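Local coordinates for protein acetyl-CoA acetyltransferase A (Ascaris suum, PDB 6BJA) that probably catalyses the reversible condensation of two acetyl-CoA molecules to acetoacetyl-CoA and coenzyme A, as a tetrameric thiolase of lipid metabolism, at residues Q70-A73 and R74-S77; E167-V170 and K171-F175; R338-P341 and K342-N345. All coordinates share one frame; numbering follows the deposited sequence.

Interaction 1 of 3, residues Q70-A73 and R74-S77; sequences QNIA and RQIS
Asn71 O receives the backbone N of Arg74 at 2.8 Å as the chain leaves the extended conformation of Gln70 and coils into helix 72-79. Asn71 occupies the N-cap position, with positive phi (31°), and the regular i to i+4 bonds follow at once: Ile76 N to Ile72 O and Ser77 N to Ala73 O, both 2.9 Å. A side chain of the first turn binds the loop that leads in. The Gln75 chain, extended beyond CG, reaches back until NE2 lies 2.9 Å from Gln70 O; the hydrogen bond is nearly straight (165°) but meets the oxygen from above the carbonyl plane. NE2 also binds Leu68 O, so the amide ties two carbonyls of the incoming loop. With chi1 at -176°, Asn71 swings CG away from the backbone N, which lays ND2 beside Arg74 CB at 3.8 Å, while the amide itself is spent on Thr90 and Cys88 of strand 87-92. The Arg74 chain bends at chi2 and carries its guanidinium away to Lys84 O and to Gly386 O of the second subunit. Ile72 CD1 and Ile76 CD1 graze at 4.4 Å, one turn apart. Such a helix start belongs to the beta-alpha-beta unit of strand 57-61, helix 72-79 and strand 87-92 in the thiolase fold, buried where a second subunit packs.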
loop_
_atom_site.group_PDB
_atom_site.type_symbol
_atom_site.label_atom_id
_atom_site.label_comp_id
_atom_site.label_asym_id
_atom_site.label_seq_id
_atom_site.Cartn_x
_atom_site.Cartn_y
_atom_site.Cartn_z
ATOM N N GLN A 70 -19.195 -8.273 5.596
ATOM C CA GLN A 70 -20.253 -8.999 4.909
ATOM C C GLN A 70 -21.564 -8.224 4.907
ATOM O O GLN A 70 -21.980 -7.735 5.945
ATOM C CB GLN A 70 -20.504 -10.357 5.585
ATOM C CG GLN A 70 -19.400 -11.359 5.389
ATOM C CD GLN A 70 -19.721 -12.717 5.995
ATOM O OE1 GLN A 70 -20.591 -12.852 6.863
ATOM N NE2 GLN A 70 -19.022 -13.731 5.530
ATOM N N ASN A 71 -22.205 -8.165 3.739
ATOM C CA ASN A 71 -23.606 -7.739 3.571
ATOM C C ASN A 71 -24.079 -6.713 4.589
ATOM O O ASN A 71 -24.711 -7.064 5.585
ATOM C CB ASN A 71 -24.496 -8.994 3.609
ATOM C CG ASN A 71 -25.970 -8.708 3.351
ATOM O OD1 ASN A 71 -26.369 -7.616 2.933
ATOM N ND2 ASN A 71 -26.795 -9.716 3.602
ATOM N N ILE A 72 -23.769 -5.446 4.351
ATOM C CA ILE A 72 -24.013 -4.453 5.402
ATOM C C ILE A 72 -25.490 -4.383 5.786
ATOM O O ILE A 72 -25.792 -4.022 6.919
ATOM C CB ILE A 72 -23.520 -3.038 5.025
ATOM C CG1 ILE A 72 -24.224 -2.496 3.786
ATOM C CG2 ILE A 72 -22.008 -3.026 4.877
ATOM C CD1 ILE A 72 -23.950 -1.049 3.585
ATOM N N ALA A 73 -26.400 -4.737 4.884
ATOM C CA ALA A 73 -27.826 -4.778 5.220
ATOM C C ALA A 73 -28.076 -5.671 6.436
ATOM O O ALA A 73 -28.873 -5.310 7.296
ATOM C CB ALA A 73 -28.651 -5.250 4.058
ATOM N N ARG A 74 -27.378 -6.804 6.533
ATOM C CA ARG A 74 -27.567 -7.696 7.678
ATOM C C ARG A 74 -26.977 -7.099 8.970
ATOM O O ARG A 74 -27.551 -7.234 10.052
ATOM C CB ARG A 74 -26.944 -9.045 7.376
ATOM C CG ARG A 74 -27.147 -10.091 8.467
ATOM C CD ARG A 74 -28.587 -10.516 8.576
ATOM N NE ARG A 74 -28.706 -11.755 9.378
ATOM C CZ ARG A 74 -29.863 -12.288 9.754
ATOM N NH1 ARG A 74 -31.018 -11.754 9.379
ATOM N NH2 ARG A 74 -29.863 -13.394 10.494
ATOM N N GLN A 75 -25.822 -6.458 8.866
ATOM C CA GLN A 75 -25.223 -5.780 10.000
ATOM C C GLN A 75 -26.165 -4.715 10.529
ATOM O O GLN A 75 -26.386 -4.607 11.730
ATOM C CB GLN A 75 -23.886 -5.159 9.626
ATOM C CG GLN A 75 -22.811 -6.142 9.200
ATOM C CD GLN A 75 -21.509 -5.437 8.932
ATOM O OE1 GLN A 75 -20.994 -4.706 9.787
ATOM N NE2 GLN A 75 -20.979 -5.617 7.733
ATOM N N ILE A 76 -26.717 -3.922 9.625
ATOM C CA ILE A 76 -27.621 -2.842 9.998
ATOM C C ILE A 76 -28.888 -3.392 10.646
ATOM O O ILE A 76 -29.341 -2.925 11.705
ATOM C CB ILE A 76 -27.971 -1.992 8.748
ATOM C CG1 ILE A 76 -26.747 -1.194 8.299
ATOM C CG2 ILE A 76 -29.149 -1.044 9.013
ATOM C CD1 ILE A 76 -26.863 -0.658 6.870
ATOM N N SER A 77 -29.445 -4.430 10.029
ATOM C CA SER A 77 -30.683 -5.020 10.497
ATOM C C SER A 77 -30.527 -5.561 11.919
ATOM O O SER A 77 -31.326 -5.256 12.819
ATOM C CB SER A 77 -31.095 -6.123 9.539
ATOM O OG SER A 77 -32.362 -6.668 9.812
#

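Interaction 2 of 3, residues E167-V170 and K171-F175; sequences EKTV and KDYAF
Lys168 reaches Asp172 one helical turn on because its chain runs extended from CG anti to the backbone N and bends only at chi4 (-60°), turning NZ back toward the carboxylate. Asp172 answers with CG beside its own backbone N (chi1 -74°), and NZ meets the syn lone pair of OD2 at 2.8 Å. The salt bridge is shared: NZ also pairs with Asp294, so one ammonium group joins two carboxylates. A water accepts from Thr169 OG1 at 2.6 Å and donates to Asp172 OD2, a longer link of 3.2 Å. The other branch of Thr169, CG2, rests 3.8 Å from Tyr173 CD2, the two side chains running alongside and pointing the same way. Thr169 O lies in the ring plane at the edge and takes the backbone N of Tyr173. Here the helix ends in a Schellman motif: Ala174 has positive phi (58°), its N bonds Lys171 O at 3.0 Å, and Phe175 N bonds back to Val170 O at 3.0 Å. The reversal brings Phe175 CB within 4.1 Å of Val170 CG1, and Tyr173 CB sits over one face of the Phe175 ring, toward its rim. Val170 and Phe175 pack on Leu180 of helix 177-197 and Val328 of helix 327-337, while Tyr173 OH bonds Glu336, so the end of helix 162-172 is seated against both helices.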
loop_
_atom_site.group_PDB
_atom_site.type_symbol
_atom_site.label_atom_id
_atom_site.label_comp_id
_atom_site.label_asym_id
_atom_site.label_seq_id
_atom_site.Cartn_x
_atom_site.Cartn_y
_atom_site.Cartn_z
ATOM N N GLU A 167 -21.066 16.301 -20.061
ATOM C CA GLU A 167 -20.785 17.372 -21.017
ATOM C C GLU A 167 -21.450 17.104 -22.357
ATOM O O GLU A 167 -21.807 18.046 -23.076
ATOM C CB GLU A 167 -19.285 17.567 -21.232
ATOM C CG GLU A 167 -18.507 18.162 -20.072
ATOM C CD GLU A 167 -18.681 19.677 -19.911
ATOM O OE1 GLU A 167 -19.547 20.275 -20.597
ATOM O OE2 GLU A 167 -17.940 20.239 -19.086
ATOM N N LYS A 168 -21.630 15.837 -22.727
ATOM C CA LYS A 168 -22.336 15.539 -23.967
ATOM C C LYS A 168 -23.775 16.069 -23.913
ATOM O O LYS A 168 -24.289 16.654 -24.885
ATOM C CB LYS A 168 -22.328 14.024 -24.263
ATOM C CG LYS A 168 -23.143 13.666 -25.513
ATOM C CD LYS A 168 -23.064 12.207 -25.859
ATOM C CE LYS A 168 -23.820 11.912 -27.155
ATOM N NZ LYS A 168 -25.270 12.247 -27.099
ATOM N N THR A 169 -24.414 15.915 -22.763
ATOM C CA THR A 169 -25.802 16.316 -22.591
ATOM C C THR A 169 -25.858 17.843 -22.591
ATOM O O THR A 169 -26.782 18.434 -23.141
ATOM C CB THR A 169 -26.392 15.711 -21.307
ATOM O OG1 THR A 169 -26.281 14.272 -21.406
ATOM C CG2 THR A 169 -27.857 16.130 -21.123
ATOM N N VAL A 170 -24.863 18.465 -21.977
ATOM C CA VAL A 170 -24.745 19.927 -22.022
ATOM C C VAL A 170 -24.780 20.385 -23.476
ATOM O O VAL A 170 -25.572 21.269 -23.838
ATOM C CB VAL A 170 -23.447 20.425 -21.341
ATOM C CG1 VAL A 170 -23.241 21.922 -21.624
ATOM C CG2 VAL A 170 -23.496 20.194 -19.829
ATOM N N LYS A 171 -23.944 19.779 -24.314
ATOM C CA LYS A 171 -23.891 20.193 -25.716
ATOM C C LYS A 171 -25.201 19.889 -26.458
ATOM O O LYS A 171 -25.680 20.711 -27.262
ATOM C CB LYS A 171 -22.689 19.535 -26.395
ATOM C CG LYS A 171 -22.418 20.095 -27.779
ATOM C CD LYS A 171 -21.135 19.547 -28.379
ATOM C CE LYS A 171 -20.831 20.231 -29.724
ATOM N NZ LYS A 171 -20.920 21.724 -29.650
ATOM N N ASP A 172 -25.803 18.739 -26.179
ATOM C CA ASP A 172 -27.016 18.315 -26.865
ATOM C C ASP A 172 -28.196 19.272 -26.635
ATOM O O ASP A 172 -29.070 19.402 -27.497
ATOM C CB ASP A 172 -27.407 16.900 -26.422
ATOM C CG ASP A 172 -26.495 15.814 -27.004
ATOM O OD1 ASP A 172 -25.722 16.068 -27.969
ATOM O OD2 ASP A 172 -26.558 14.668 -26.484
ATOM N N TYR A 173 -28.213 19.939 -25.482
ATOM C CA TYR A 173 -29.269 20.895 -25.144
ATOM C C TYR A 173 -28.842 22.344 -25.348
ATOM O O TYR A 173 -29.626 23.247 -25.072
ATOM C CB TYR A 173 -29.714 20.712 -23.679
ATOM C CG TYR A 173 -30.671 19.571 -23.472
ATOM C CD1 TYR A 173 -32.037 19.746 -23.597
ATOM C CD2 TYR A 173 -30.205 18.306 -23.157
ATOM C CE1 TYR A 173 -32.917 18.694 -23.418
ATOM C CE2 TYR A 173 -31.071 17.249 -22.979
ATOM C CZ TYR A 173 -32.425 17.437 -23.101
ATOM O OH TYR A 173 -33.273 16.349 -22.926
ATOM N N ALA A 174 -27.601 22.542 -25.791
ATOM C CA ALA A 174 -27.008 23.863 -25.982
ATOM C C ALA A 174 -27.012 24.660 -24.682
ATOM O O ALA A 174 -27.149 25.887 -24.670
ATOM C CB ALA A 174 -27.741 24.615 -27.102
ATOM N N PHE A 175 -26.845 23.956 -23.561
ATOM C CA PHE A 175 -26.708 24.634 -22.288
ATOM C C PHE A 175 -25.357 25.328 -22.185
ATOM O O PHE A 175 -24.391 24.986 -22.872
ATOM C CB PHE A 175 -26.874 23.656 -21.114
ATOM C CG PHE A 175 -28.277 23.147 -20.920
ATOM C CD1 PHE A 175 -29.389 23.968 -21.033
ATOM C CD2 PHE A 175 -28.485 21.824 -20.581
ATOM C CE1 PHE A 175 -30.681 23.456 -20.825
ATOM C CE2 PHE A 175 -29.760 21.324 -20.369
ATOM C CZ PHE A 175 -30.853 22.124 -20.486
HETATM O O HOH W 1 -27.125 13.237 -23.649
#

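Interaction 3 of 3, residues R338-P341 and K342-N345; sequences RLDP and KRVN
Asp340 turns its carboxylate forward over the next turn: with CG opposite the backbone N (chi1 -179°), OD1 comes to 2.9 Å from Lys342 N. The N-H points at the oxygen almost straight (163°), although the nitrogen stands well above the carboxylate plane. The same oxygen lies 3.4 Å from Lys342 CB, whose side chain crosses the aspartate at a slant before leading away. The backbone O of Asp340 takes Arg343 N at 2.9 Å, so side chain and main chain of one residue hold successive N-H groups. Pro341, which precedes both, offers its O to Val344 N at a longer 3.2 Å. Arg343 stretches out from CG to NE; its NE stays 4.8 Å from Asp340 OD2, an opposite charge nearby but not in contact. On the inner side Leu339 CD1 touches Val344 CG2 at 4.0 Å, the two side chains crossing nearly at a right angle and both packing on Trp320 of strand 319-322. Asp340 thus makes an Asx turn at the start of the short 3-10 turn 341-342, in the loop that follows the Schellman end of helix 327-337 and forms backbone bonds with Trp320 in the thiolase C-terminal domain.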
loop_
_atom_site.group_PDB
_atom_site.type_symbol
_atom_site.label_atom_id
_atom_site.label_comp_id
_atom_site.label_asym_id
_atom_site.label_seq_id
_atom_site.Cartn_x
_atom_site.Cartn_y
_atom_site.Cartn_z
ATOM N N ARG A 338 -40.684 20.049 -19.847
ATOM C CA ARG A 338 -41.324 21.374 -19.878
ATOM C C ARG A 338 -41.977 21.700 -18.538
ATOM O O ARG A 338 -43.128 22.147 -18.469
ATOM C CB ARG A 338 -42.354 21.452 -21.000
ATOM C CG ARG A 338 -41.782 21.152 -22.378
ATOM C CD ARG A 338 -42.877 21.216 -23.430
ATOM N NE ARG A 338 -42.938 19.993 -24.230
ATOM C CZ ARG A 338 -42.461 19.862 -25.468
ATOM N NH1 ARG A 338 -41.881 20.885 -26.093
ATOM N NH2 ARG A 338 -42.575 18.698 -26.092
ATOM N N LEU A 339 -41.213 21.491 -17.468
ATOM C CA LEU A 339 -41.684 21.800 -16.123
ATOM C C LEU A 339 -41.512 23.256 -15.680
ATOM O O LEU A 339 -40.643 23.986 -16.140
ATOM C CB LEU A 339 -40.963 20.891 -15.119
ATOM C CG LEU A 339 -41.043 19.405 -15.425
ATOM C CD1 LEU A 339 -40.260 18.607 -14.354
ATOM C CD2 LEU A 339 -42.475 18.909 -15.545
ATOM N N ASP A 340 -42.355 23.658 -14.746
ATOM C CA ASP A 340 -42.154 24.899 -14.017
ATOM C C ASP A 340 -40.994 24.696 -13.043
ATOM O O ASP A 340 -41.101 23.880 -12.105
ATOM C CB ASP A 340 -43.426 25.280 -13.277
ATOM C CG ASP A 340 -43.294 26.581 -12.512
ATOM O OD1 ASP A 340 -42.182 27.131 -12.399
ATOM O OD2 ASP A 340 -44.322 27.046 -11.985
ATOM N N PRO A 341 -39.871 25.394 -13.268
ATOM C CA PRO A 341 -38.709 25.199 -12.387
ATOM C C PRO A 341 -39.024 25.441 -10.912
ATOM O O PRO A 341 -38.331 24.919 -10.030
ATOM C CB PRO A 341 -37.692 26.230 -12.890
ATOM C CG PRO A 341 -38.162 26.642 -14.239
ATOM C CD PRO A 341 -39.645 26.457 -14.265
ATOM N N LYS A 342 -40.062 26.216 -10.627
ATOM C CA LYS A 342 -40.351 26.537 -9.256
ATOM C C LYS A 342 -40.991 25.349 -8.527
ATOM O O LYS A 342 -41.155 25.413 -7.305
ATOM C CB LYS A 342 -41.240 27.777 -9.187
ATOM C CG LYS A 342 -40.518 29.050 -9.641
ATOM C CD LYS A 342 -41.368 30.286 -9.326
ATOM C CE LYS A 342 -40.897 31.541 -10.056
ATOM N NZ LYS A 342 -39.462 31.844 -9.784
ATOM N N ARG A 343 -41.316 24.269 -9.256
ATOM C CA ARG A 343 -41.879 23.048 -8.645
ATOM C C ARG A 343 -40.873 21.933 -8.555
ATOM O O ARG A 343 -41.258 20.791 -8.264
ATOM C CB ARG A 343 -43.059 22.523 -9.443
ATOM C CG ARG A 343 -44.218 23.481 -9.493
ATOM C CD ARG A 343 -45.363 22.890 -10.287
ATOM N NE ARG A 343 -46.636 23.472 -9.878
ATOM C CZ ARG A 343 -47.822 22.917 -10.112
ATOM N NH1 ARG A 343 -47.908 21.760 -10.766
ATOM N NH2 ARG A 343 -48.924 23.522 -9.687
ATOM N N VAL A 344 -39.613 22.260 -8.809
ATOM C CA VAL A 344 -38.556 21.245 -8.898
ATOM C C VAL A 344 -37.477 21.494 -7.832
ATOM O O VAL A 344 -36.925 22.581 -7.715
ATOM C CB VAL A 344 -37.911 21.218 -10.298
ATOM C CG1 VAL A 344 -36.854 20.111 -10.378
ATOM C CG2 VAL A 344 -38.965 20.991 -11.366
ATOM N N ASN A 345 -37.194 20.462 -7.042
ATOM C CA ASN A 345 -36.201 20.525 -5.969
ATOM C C ASN A 345 -36.389 21.776 -5.115
ATOM O O ASN A 345 -35.472 22.577 -4.975
ATOM C CB ASN A 345 -34.787 20.490 -6.538
ATOM C CG ASN A 345 -34.485 19.191 -7.258
ATOM O OD1 ASN A 345 -35.319 18.286 -7.289
ATOM N ND2 ASN A 345 -33.307 19.102 -7.866
#

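In the fold
Along the chain the three contacts follow in series, the first two in the N-terminal thiolase domain and the third in the C-terminal one. Interaction 1 begins helix 72-79 beside strand 87-92 of the mixed sheet and belongs to a subunit interface. Interactions 2 and 3 lie across the chain's centre, their centres about 40 Å and 38 Å from that of interaction 1, and touch no other chain of the assembly. Nearest atoms of those two are about 9 Å apart; residues 167-175 pack on helix 327-337, whereas 338-345 continue from its end. Interaction 2 alone approaches the catalytic region, the side chain of Thr169 about 9 Å from that of Cys383, the predicted proton acceptor; interaction 3 shapes a surface loop.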